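Local coordinates for BH1974 protein (Bacillus halodurans, PDB 3ON5) that probably acts as an accessory protein of the XdhC/CoxI type that assists maturation of xanthine dehydrogenase-like molybdenum enzymes, at residues P35-T40 with I79-V84; P209-L214 with H238-A243. All coordinates share one frame; numbering follows the deposited sequence.

Interaction 1 of 2, residues P35-T40 with I79-V84; sequences PRVMAT and IKAQKV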
loop_
_atom_site.group_PDB
_atom_site.type_symbol
_atom_site.label_atom_id
_atom_site.label_comp_id
_atom_site.label_asym_id
_atom_site.label_seq_id
_atom_site.Cartn_x
_atom_site.Cartn_y
_atom_site.Cartn_z
ATOM N N PRO A 35 -6.750 20.459 -10.041
ATOM C CA PRO A 35 -8.174 20.730 -9.768
ATOM C C PRO A 35 -8.598 20.285 -8.363
ATOM O O PRO A 35 -8.323 19.152 -7.947
ATOM C CB PRO A 35 -8.892 19.913 -10.832
ATOM C CG PRO A 35 -7.967 19.901 -11.955
ATOM C CD PRO A 35 -6.581 19.842 -11.368
ATOM N N ARG A 36 -9.173 21.219 -7.599
ATOM C CA ARG A 36 -9.689 20.983 -6.251
ATOM C C ARG A 36 -11.022 21.663 -6.043
ATOM O O ARG A 36 -11.222 22.791 -6.494
ATOM C CB ARG A 36 -8.739 21.454 -5.152
ATOM C CG ARG A 36 -7.475 20.683 -4.971
ATOM C CD ARG A 36 -6.703 21.234 -3.769
ATOM N NE ARG A 36 -5.395 20.594 -3.615
ATOM C CZ ARG A 36 -4.269 21.037 -4.171
ATOM N NH1 ARG A 36 -4.269 22.152 -4.895
ATOM N NH2 ARG A 36 -3.132 20.374 -3.996
ATOM N N VAL A 37 -11.929 20.974 -5.333
ATOM C CA VAL A 37 -13.227 21.487 -4.908
ATOM C C VAL A 37 -13.182 21.497 -3.393
ATOM O O VAL A 37 -12.696 20.562 -2.767
ATOM C CB VAL A 37 -14.434 20.730 -5.492
ATOM C CG1 VAL A 37 -15.745 21.210 -4.887
ATOM C CG2 VAL A 37 -14.467 20.880 -6.996
HETATM N N MSE A 38 -13.578 22.605 -2.823
HETATM C CA MSE A 38 -13.571 22.775 -1.398
HETATM C C MSE A 38 -14.972 22.560 -0.862
HETATM O O MSE A 38 -15.912 23.193 -1.358
HETATM C CB MSE A 38 -13.055 24.160 -1.082
HETATM C CG MSE A 38 -12.718 24.362 0.352
HETATM SE SE MSE A 38 -12.422 26.255 0.588
HETATM C CE MSE A 38 -11.644 26.030 2.459
ATOM N N ALA A 39 -15.119 21.637 0.125
ATOM C CA ALA A 39 -16.389 21.349 0.796
ATOM C C ALA A 39 -16.392 21.973 2.165
ATOM O O ALA A 39 -15.439 21.794 2.908
ATOM C CB ALA A 39 -16.630 19.856 0.893
ATOM N N THR A 40 -17.436 22.738 2.489
ATOM C CA THR A 40 -17.558 23.410 3.780
ATOM C C THR A 40 -18.946 23.134 4.350
ATOM O O THR A 40 -19.947 23.289 3.643
ATOM C CB THR A 40 -17.280 24.922 3.626
ATOM O OG1 THR A 40 -16.039 25.107 2.958
ATOM C CG2 THR A 40 -17.240 25.661 4.954
ATOM N N ILE A 79 -18.572 12.715 -6.390
ATOM C CA ILE A 79 -19.276 12.800 -7.665
ATOM C C ILE A 79 -19.772 14.237 -7.825
ATOM O O ILE A 79 -19.582 14.818 -8.898
ATOM C CB ILE A 79 -20.424 11.727 -7.755
ATOM C CG1 ILE A 79 -19.867 10.315 -8.076
ATOM C CG2 ILE A 79 -21.458 12.074 -8.839
ATOM C CD1 ILE A 79 -18.899 9.674 -7.097
ATOM N N LYS A 80 -20.382 14.816 -6.760
ATOM C CA LYS A 80 -20.883 16.203 -6.772
ATOM C C LYS A 80 -19.723 17.191 -7.047
ATOM O O LYS A 80 -19.861 18.071 -7.895
ATOM C CB LYS A 80 -21.585 16.559 -5.447
ATOM C CG LYS A 80 -22.741 15.653 -5.015
ATOM C CD LYS A 80 -24.055 15.836 -5.747
ATOM C CE LYS A 80 -25.064 14.888 -5.144
ATOM N NZ LYS A 80 -26.421 15.033 -5.723
ATOM N N ALA A 81 -18.563 16.989 -6.377
ATOM C CA ALA A 81 -17.345 17.796 -6.527
ATOM C C ALA A 81 -16.849 17.784 -7.960
ATOM O O ALA A 81 -16.461 18.820 -8.472
ATOM C CB ALA A 81 -16.257 17.283 -5.603
ATOM N N GLN A 82 -16.899 16.622 -8.613
ATOM C CA GLN A 82 -16.484 16.408 -9.993
ATOM C C GLN A 82 -17.379 17.243 -10.939
ATOM O O GLN A 82 -16.869 17.861 -11.873
ATOM C CB GLN A 82 -16.577 14.906 -10.276
ATOM C CG GLN A 82 -15.647 14.357 -11.353
ATOM C CD GLN A 82 -15.326 12.882 -11.132
ATOM O OE1 GLN A 82 -15.512 12.314 -10.042
ATOM N NE2 GLN A 82 -14.714 12.254 -12.125
ATOM N N LYS A 83 -18.698 17.331 -10.637
ATOM C CA LYS A 83 -19.677 18.113 -11.412
ATOM C C LYS A 83 -19.424 19.603 -11.206
ATOM O O LYS A 83 -19.368 20.343 -12.194
ATOM C CB LYS A 83 -21.131 17.744 -11.036
ATOM N N VAL A 84 -19.225 20.029 -9.924
ATOM C CA VAL A 84 -18.939 21.410 -9.510
ATOM C C VAL A 84 -17.676 21.914 -10.264
ATOM O O VAL A 84 -17.699 23.027 -10.786
ATOM C CB VAL A 84 -18.793 21.519 -7.965
ATOM C CG1 VAL A 84 -18.149 22.833 -7.531
ATOM C CG2 VAL A 84 -20.139 21.330 -7.274
#
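Val37 lays its isopropyl group against Ala81 and Val84, joining the central strand of an antiparallel beta-sheet to helix 73-87, which packs on one face of that sheet within the XdhC/CoxI region. Only this strand residue meets the 79-84 segment, and its CA lies 5.8 Å from the CA of Ala81. Along the helix, Ile79 is the first residue of the segment and packs on Ile79 of the second subunit. Lys80 follows, its aliphatic chain leading away over Leu119, Arg91 and Tyr95 of the sheet's other strands; its carbonyl O accepts the helical bond from Val84 N (2.9 Å). Ala81 is the point of closest backbone approach. Its methyl carbon CB sits 3.9 Å from Val37 CB and 4.0 Å from Val37 CG1, and the lack of any longer side chain lets the valine branch point lie directly against the helix. Val37 CG2, beside the backbone N, has Ala81 O as its nearest neighbour on the helix. Phe58 adds to the cover of Ala81. Gln82 touches Leu103 of the second subunit. One helical turn after Lys80, Val84 closes the contact with a second apolar pair, the two valine side chains crossing obliquely; Pro121 also touches Val84. With alanine in place of Val37 the CB contact would remain, but the loss of both methyls would probably leave a gap beside the Ala81 carbonyl and deprive Val84 CG1 of its partner. The contact lies at a subunit interface, where Trp105 of the second subunit also packs on Val37. CG1 of Val37, anti to the backbone N (chi1 173°), runs crosswise to the local helix axis and meets Val84 CG1 at 3.9 Å.

Interaction 2 of 2, residues P209-L214 with H238-A243; sequences PDVPPL and HFFPDA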
loop_
_atom_site.group_PDB
_atom_site.type_symbol
_atom_site.label_atom_id
_atom_site.label_comp_id
_atom_site.label_asym_id
_atom_site.label_seq_id
_atom_site.Cartn_x
_atom_site.Cartn_y
_atom_site.Cartn_z
ATOM N N PRO A 209 13.587 13.973 28.778
ATOM C CA PRO A 209 13.018 12.878 27.958
ATOM C C PRO A 209 11.490 12.697 28.092
ATOM O O PRO A 209 10.910 11.878 27.363
ATOM C CB PRO A 209 13.730 11.634 28.483
ATOM C CG PRO A 209 14.247 12.002 29.810
ATOM C CD PRO A 209 14.563 13.456 29.754
ATOM N N ASP A 210 10.825 13.487 28.960
ATOM C CA ASP A 210 9.369 13.442 29.132
ATOM C C ASP A 210 8.638 14.444 28.192
ATOM O O ASP A 210 7.416 14.338 28.008
ATOM C CB ASP A 210 8.993 13.733 30.596
ATOM C CG ASP A 210 9.489 15.047 31.204
ATOM O OD1 ASP A 210 10.683 15.388 31.021
ATOM O OD2 ASP A 210 8.751 15.639 31.988
ATOM N N VAL A 211 9.397 15.390 27.583
ATOM C CA VAL A 211 8.887 16.477 26.740
ATOM C C VAL A 211 8.644 15.995 25.270
ATOM O O VAL A 211 7.634 16.428 24.707
ATOM C CB VAL A 211 9.842 17.699 26.782
ATOM C CG1 VAL A 211 9.306 18.851 25.944
ATOM C CG2 VAL A 211 10.050 18.159 28.218
ATOM N N PRO A 212 9.461 15.110 24.632
ATOM C CA PRO A 212 9.166 14.720 23.238
ATOM C C PRO A 212 7.721 14.183 23.015
ATOM O O PRO A 212 7.138 14.652 22.017
ATOM C CB PRO A 212 10.204 13.631 22.964
ATOM C CG PRO A 212 11.350 14.031 23.785
ATOM C CD PRO A 212 10.729 14.493 25.069
ATOM N N PRO A 213 7.083 13.312 23.876
ATOM C CA PRO A 213 5.699 12.884 23.575
ATOM C C PRO A 213 4.708 14.048 23.602
ATOM O O PRO A 213 3.811 14.083 22.762
ATOM C CB PRO A 213 5.369 11.869 24.676
ATOM C CG PRO A 213 6.381 12.011 25.699
ATOM C CD PRO A 213 7.590 12.621 25.087
ATOM N N LEU A 214 4.887 15.007 24.528
ATOM C CA LEU A 214 4.038 16.183 24.644
ATOM C C LEU A 214 4.121 17.043 23.378
ATOM O O LEU A 214 3.090 17.533 22.922
ATOM C CB LEU A 214 4.447 16.995 25.876
ATOM C CG LEU A 214 3.766 18.329 26.077
ATOM C CD1 LEU A 214 2.341 18.154 26.517
ATOM C CD2 LEU A 214 4.507 19.123 27.079
ATOM N N HIS A 238 16.603 15.843 16.429
ATOM C CA HIS A 238 16.035 14.501 16.264
ATOM C C HIS A 238 15.156 14.111 17.476
ATOM O O HIS A 238 14.245 13.299 17.290
ATOM C CB HIS A 238 17.101 13.434 16.012
ATOM C CG HIS A 238 18.119 13.302 17.089
ATOM N ND1 HIS A 238 17.927 12.444 18.159
ATOM C CD2 HIS A 238 19.331 13.894 17.203
ATOM C CE1 HIS A 238 19.014 12.560 18.905
ATOM N NE2 HIS A 238 19.890 13.421 18.371
ATOM N N PHE A 239 15.354 14.736 18.669
ATOM C CA PHE A 239 14.476 14.486 19.818
ATOM C C PHE A 239 13.102 15.122 19.631
ATOM O O PHE A 239 12.118 14.572 20.116
ATOM C CB PHE A 239 15.070 15.002 21.124
ATOM C CG PHE A 239 16.370 14.380 21.526
ATOM C CD1 PHE A 239 16.459 13.012 21.770
ATOM C CD2 PHE A 239 17.484 15.170 21.771
ATOM C CE1 PHE A 239 17.670 12.432 22.151
ATOM C CE2 PHE A 239 18.689 14.594 22.182
ATOM C CZ PHE A 239 18.776 13.228 22.362
ATOM N N PHE A 240 13.036 16.284 18.945
ATOM C CA PHE A 240 11.799 17.039 18.752
ATOM C C PHE A 240 11.579 17.367 17.259
ATOM O O PHE A 240 11.607 18.538 16.861
ATOM C CB PHE A 240 11.850 18.335 19.585
ATOM C CG PHE A 240 12.236 18.164 21.036
ATOM C CD1 PHE A 240 11.282 17.862 21.997
ATOM C CD2 PHE A 240 13.547 18.346 21.446
ATOM C CE1 PHE A 240 11.638 17.721 23.340
ATOM C CE2 PHE A 240 13.901 18.202 22.789
ATOM C CZ PHE A 240 12.946 17.888 23.724
ATOM N N PRO A 241 11.341 16.353 16.400
ATOM C CA PRO A 241 11.145 16.644 14.974
ATOM C C PRO A 241 9.851 17.411 14.676
ATOM O O PRO A 241 9.734 17.986 13.594
ATOM C CB PRO A 241 11.086 15.254 14.349
ATOM C CG PRO A 241 10.626 14.376 15.433
ATOM C CD PRO A 241 11.280 14.898 16.651
ATOM N N ASP A 242 8.884 17.416 15.605
ATOM C CA ASP A 242 7.596 18.080 15.390
ATOM C C ASP A 242 7.571 19.505 15.959
ATOM O O ASP A 242 6.601 20.235 15.716
ATOM C CB ASP A 242 6.483 17.251 16.039
ATOM C CG ASP A 242 6.302 15.891 15.409
ATOM O OD1 ASP A 242 6.231 15.822 14.154
ATOM O OD2 ASP A 242 6.176 14.898 16.167
ATOM N N ALA A 243 8.613 19.889 16.727
ATOM C CA ALA A 243 8.733 21.221 17.311
ATOM C C ALA A 243 9.004 22.225 16.228
ATOM O O ALA A 243 9.835 21.977 15.353
ATOM C CB ALA A 243 9.837 21.267 18.369
#
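Asp242 OD2 and, weakly, Pro212 O both hydrogen-bond the hydroxyl OG1 of Thr216, a residue outside both segments. Thr216 stands in the first turns of helix 211-221, which follows the first strand of a Rossmann-type parallel sheet; segment 238-243 is the irregular stretch leading into the strand 245-248 at the sheet's edge. Direct contact between the segments involves Val211 and Pro212 with Phe240 and the Phe239 carbonyl. Phe240 has CG beside its backbone N (chi1 -50°), a turn that carries the ring toward the helix and sets CE1 at the junction of Val211 and Pro212. There CE1 lies 3.7 Å from Val211 CG1 and 3.6 Å from Pro212 N, which as a proline nitrogen has no proton to offer. Pro212 also packs against backbone, its CB 3.6 Å from Phe239 O. Ala207 and Val215 also touch Phe240, whereas Val211 rests on Ile204 of the first strand. Beyond the ring the chain reverses in a type I beta turn, closed by the bond from Ala243 N to Phe240 O (3.3 Å). On the same side of the ring plane as Pro212 N, Pro212 CG lies 3.7 Å from Phe240 CE1.

Overall arrangement
From the N terminus, the chain enters strand 36-46 and returns through helix 73-87, so that interaction 1 closes a loop of 38 intervening residues within the XdhC/CoxI region. It then passes through the four-stranded antiparallel sheet of the central region before reaching the Rossmann domain. There interaction 2 closes a shorter loop of 23 residues, containing the rest of helix 211-221 and strand 223-229. The two loops follow in series, neither nested nor crossed, with centres 38 Å apart and nearest atoms about 21 Å apart. Interaction 1 ties strand to helix beside the second subunit, whereas no other chain of the assembly touches the segments of interaction 2, which ties helix 211-221 to the loop before strand 245-248.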